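Local coordinates for DUTPase (Staphylococcus phage 11, PDB 4GV8), which probably hydrolyses dUTP to dUMP and pyrophosphate as a trimeric jelly-roll dUTPase, and probably also has a second, moonlighting role, at residues S11-M16 with I128-K133. Numbering follows the deposited sequence.
Sequences SENARM and INEGDK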
ATOM      1  N   SER B  11      23.542  13.114   7.706  1.00 58.19           N
ATOM      2  CA  SER B  11      23.965  14.455   7.355  1.00 60.88           C
ATOM      3  C   SER B  11      23.408  15.477   8.326  1.00 60.38           C
ATOM      4  O   SER B  11      22.648  15.142   9.258  1.00 56.88           O
ATOM      5  CB  SER B  11      23.566  14.809   5.907  1.00 56.96           C
ATOM      6  OG  SER B  11      22.177  15.062   5.806  1.00 56.43           O
ATOM      7  N   GLU B  12      23.825  16.718   8.069  1.00 59.48           N
ATOM      8  CA  GLU B  12      23.322  17.905   8.740  1.00 66.24           C
ATOM      9  C   GLU B  12      21.837  18.178   8.412  1.00 61.83           C
ATOM     10  O   GLU B  12      21.176  18.861   9.184  1.00 63.47           O
ATOM     11  CB  GLU B  12      24.191  19.147   8.394  1.00 64.89           C
ATOM     12  CG  GLU B  12      24.177  19.599   6.920  1.00 70.59           C
ATOM     13  CD  GLU B  12      24.995  20.882   6.644  1.00 78.18           C
ATOM     14  OE1 GLU B  12      25.704  21.429   7.535  1.00 78.74           O
ATOM     15  OE2 GLU B  12      24.929  21.351   5.490  1.00 82.32           O
ATOM     16  N   ASN B  13      21.363  17.659   7.267  1.00 56.53           N
ATOM     17  CA  ASN B  13      19.954  17.805   6.799  1.00 56.32           C
ATOM     18  C   ASN B  13      18.974  16.782   7.441  1.00 52.74           C
ATOM     19  O   ASN B  13      17.752  16.884   7.270  1.00 50.10           O
ATOM     20  CB  ASN B  13      19.922  17.696   5.270  1.00 55.28           C
ATOM     21  CG  ASN B  13      20.725  18.823   4.572  1.00 63.33           C
ATOM     22  OD1 ASN B  13      20.790  19.943   5.070  1.00 63.03           O
ATOM     23  ND2 ASN B  13      21.340  18.513   3.431  1.00 59.46           N
ATOM     24  N   ALA B  14      19.530  15.818   8.182  1.00 54.03           N
ATOM     25  CA  ALA B  14      18.761  14.721   8.813  1.00 56.36           C
ATOM     26  C   ALA B  14      18.142  15.139  10.140  1.00 58.37           C
ATOM     27  O   ALA B  14      18.545  16.093  10.783  1.00 58.07           O
ATOM     28  CB  ALA B  14      19.619  13.484   9.002  1.00 50.19           C
ATOM     29  N   ARG B  15      17.122  14.413  10.544  1.00 60.12           N
ATOM     30  CA  ARG B  15      16.457  14.744  11.776  1.00 57.39           C
ATOM     31  C   ARG B  15      15.995  13.476  12.398  1.00 57.48           C
ATOM     32  O   ARG B  15      15.447  12.608  11.700  1.00 51.93           O
ATOM     33  CB  ARG B  15      15.244  15.609  11.532  1.00 56.22           C
ATOM     34  CG  ARG B  15      14.567  15.964  12.839  1.00 62.28           C
ATOM     35  CD  ARG B  15      13.468  16.962  12.609  1.00 66.33           C
ATOM     36  NE  ARG B  15      12.636  17.066  13.799  1.00 69.98           N
ATOM     37  CZ  ARG B  15      11.613  17.910  13.928  1.00 72.87           C
ATOM     38  NH1 ARG B  15      11.280  18.749  12.937  1.00 72.41           N
ATOM     39  NH2 ARG B  15      10.913  17.910  15.056  1.00 71.04           N
ATOM     40  N   MET B  16      16.203  13.382  13.706  1.00 54.05           N
ATOM     41  CA  MET B  16      15.772  12.225  14.466  1.00 59.42           C
ATOM     42  C   MET B  16      14.284  11.985  14.192  1.00 54.25           C
ATOM     43  O   MET B  16      13.473  12.910  14.323  1.00 53.83           O
ATOM     44  CB  MET B  16      16.015  12.448  15.990  1.00 60.13           C
ATOM     45  CG  MET B  16      17.400  12.034  16.443  1.00 64.79           C
ATOM     46  SD  MET B  16      17.914  10.339  16.051  1.00 65.17           S
ATOM     47  CE  MET B  16      17.241   9.446  17.460  1.00 60.17           C
ATOM     48  N   ILE B 128       8.363  19.461  -2.113  1.00 46.26           N
ATOM     49  CA  ILE B 128       8.712  18.787  -0.871  1.00 48.77           C
ATOM     50  C   ILE B 128       9.978  19.535  -0.409  1.00 45.79           C
ATOM     51  O   ILE B 128      10.921  19.773  -1.185  1.00 47.39           O
ATOM     52  CB  ILE B 128       9.050  17.290  -1.136  1.00 49.32           C
ATOM     53  CG1 ILE B 128       7.796  16.552  -1.610  1.00 51.12           C
ATOM     54  CG2 ILE B 128       9.708  16.612   0.071  1.00 45.35           C
ATOM     55  CD1 ILE B 128       8.119  15.414  -2.539  1.00 49.91           C
ATOM     56  N   ASN B 129       9.947  19.951   0.827  1.00 46.33           N
ATOM     57  CA  ASN B 129      11.020  20.733   1.413  1.00 51.23           C
ATOM     58  C   ASN B 129      11.718  19.918   2.444  1.00 49.01           C
ATOM     59  O   ASN B 129      11.101  19.122   3.186  1.00 43.58           O
ATOM     60  CB  ASN B 129      10.469  22.018   2.010  1.00 51.37           C
ATOM     61  CG  ASN B 129       9.892  22.912   0.945  1.00 51.35           C
ATOM     62  OD1 ASN B 129      10.573  23.249  -0.025  1.00 58.72           O
ATOM     63  ND2 ASN B 129       8.620  23.213   1.059  1.00 52.62           N
ATOM     64  N   GLU B 130      13.028  20.082   2.435  1.00 53.98           N
ATOM     65  CA  GLU B 130      13.896  19.604   3.489  1.00 55.48           C
ATOM     66  C   GLU B 130      13.162  19.892   4.806  1.00 50.59           C
ATOM     67  O   GLU B 130      12.686  21.007   4.995  1.00 47.60           O
ATOM     68  CB  GLU B 130      15.236  20.383   3.368  1.00 66.88           C
ATOM     69  CG  GLU B 130      16.435  19.802   4.111  1.00 73.77           C
ATOM     70  CD  GLU B 130      16.361  20.015   5.604  1.00 81.43           C
ATOM     71  OE1 GLU B 130      15.904  21.101   6.022  1.00 90.62           O
ATOM     72  OE2 GLU B 130      16.757  19.097   6.357  1.00 78.34           O
ATOM     73  N   GLY B 131      12.976  18.890   5.676  1.00 49.75           N
ATOM     74  CA  GLY B 131      12.325  19.111   6.995  1.00 47.93           C
ATOM     75  C   GLY B 131      10.863  18.666   7.031  1.00 52.87           C
ATOM     76  O   GLY B 131      10.273  18.520   8.107  1.00 46.77           O
ATOM     77  N   ASP B 132      10.268  18.476   5.851  1.00 44.45           N
ATOM     78  CA  ASP B 132       8.869  17.998   5.779  1.00 49.73           C
ATOM     79  C   ASP B 132       8.704  16.643   6.442  1.00 45.56           C
ATOM     80  O   ASP B 132       9.511  15.723   6.217  1.00 51.07           O
ATOM     81  CB  ASP B 132       8.345  17.895   4.326  1.00 47.11           C
ATOM     82  CG  ASP B 132       8.030  19.247   3.711  1.00 49.72           C
ATOM     83  OD1 ASP B 132       7.952  20.234   4.458  1.00 52.69           O
ATOM     84  OD2 ASP B 132       7.865  19.329   2.471  1.00 49.34           O
ATOM     85  N   LYS B 133       7.669  16.548   7.268  1.00 44.46           N
ATOM     86  CA  LYS B 133       7.254  15.296   7.942  1.00 46.10           C
ATOM     87  C   LYS B 133       6.382  14.488   6.935  1.00 44.23           C
ATOM     88  O   LYS B 133       5.151  14.608   6.876  1.00 45.53           O
ATOM     89  CB  LYS B 133       6.487  15.619   9.208  1.00 45.83           C
ATOM     90  CG  LYS B 133       6.358  14.433  10.157  1.00 49.43           C
ATOM     91  CD  LYS B 133       5.362  14.704  11.266  1.00 52.41           C
ATOM     92  CE  LYS B 133       5.966  15.504  12.388  1.00 58.94           C
ATOM     93  NZ  LYS B 133       4.825  16.026  13.207  1.00 60.36           N
TER
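E130 reaches from one surface turn to N13 on another; it has the largest share of the contact, and its side chain makes the close approach. From CB the chain leaves with CG anti to the backbone N (chi1 -164°), extending across the gap between the turns. CG comes 4.2 Å from N13 CB, a loose aliphatic approach. A bend at chi2 (-74°) then turns the carboxylate toward the N13 carbonyl: CD lies 3.8 Å from N13 O, and the two carboxylate oxygens part company. OE1 is directed away from N13 O, while OE2 ends 2.6 Å from N13 O and also passes 3.6 Å from N13 CB.

Both residues sit in turns. S11 to A14 form a type I beta turn, within which S11 OG accepts the N13 backbone NH (3.1 Å) in an ST turn; D48 is a further partner of that hydroxyl. N129 to D132 form a type II turn, with G131 at its third position and D132 OD2 receiving N129 N at 2.7 Å. The contact thus joins the loop after strand 4-9 to the turn leading into jelly-roll strand 133-141. Beside it, R15 makes a salt bridge with E18 and a cation-pi contact with F30, which K133 also touches.

The meeting of OE2 with N13 O brings together two oxygens that both normally act as hydrogen-bond acceptors. Such proximity would be costly for a fully charged carboxylate and might raise the pKa of E130, making this small surface contact potentially sensitive to pH.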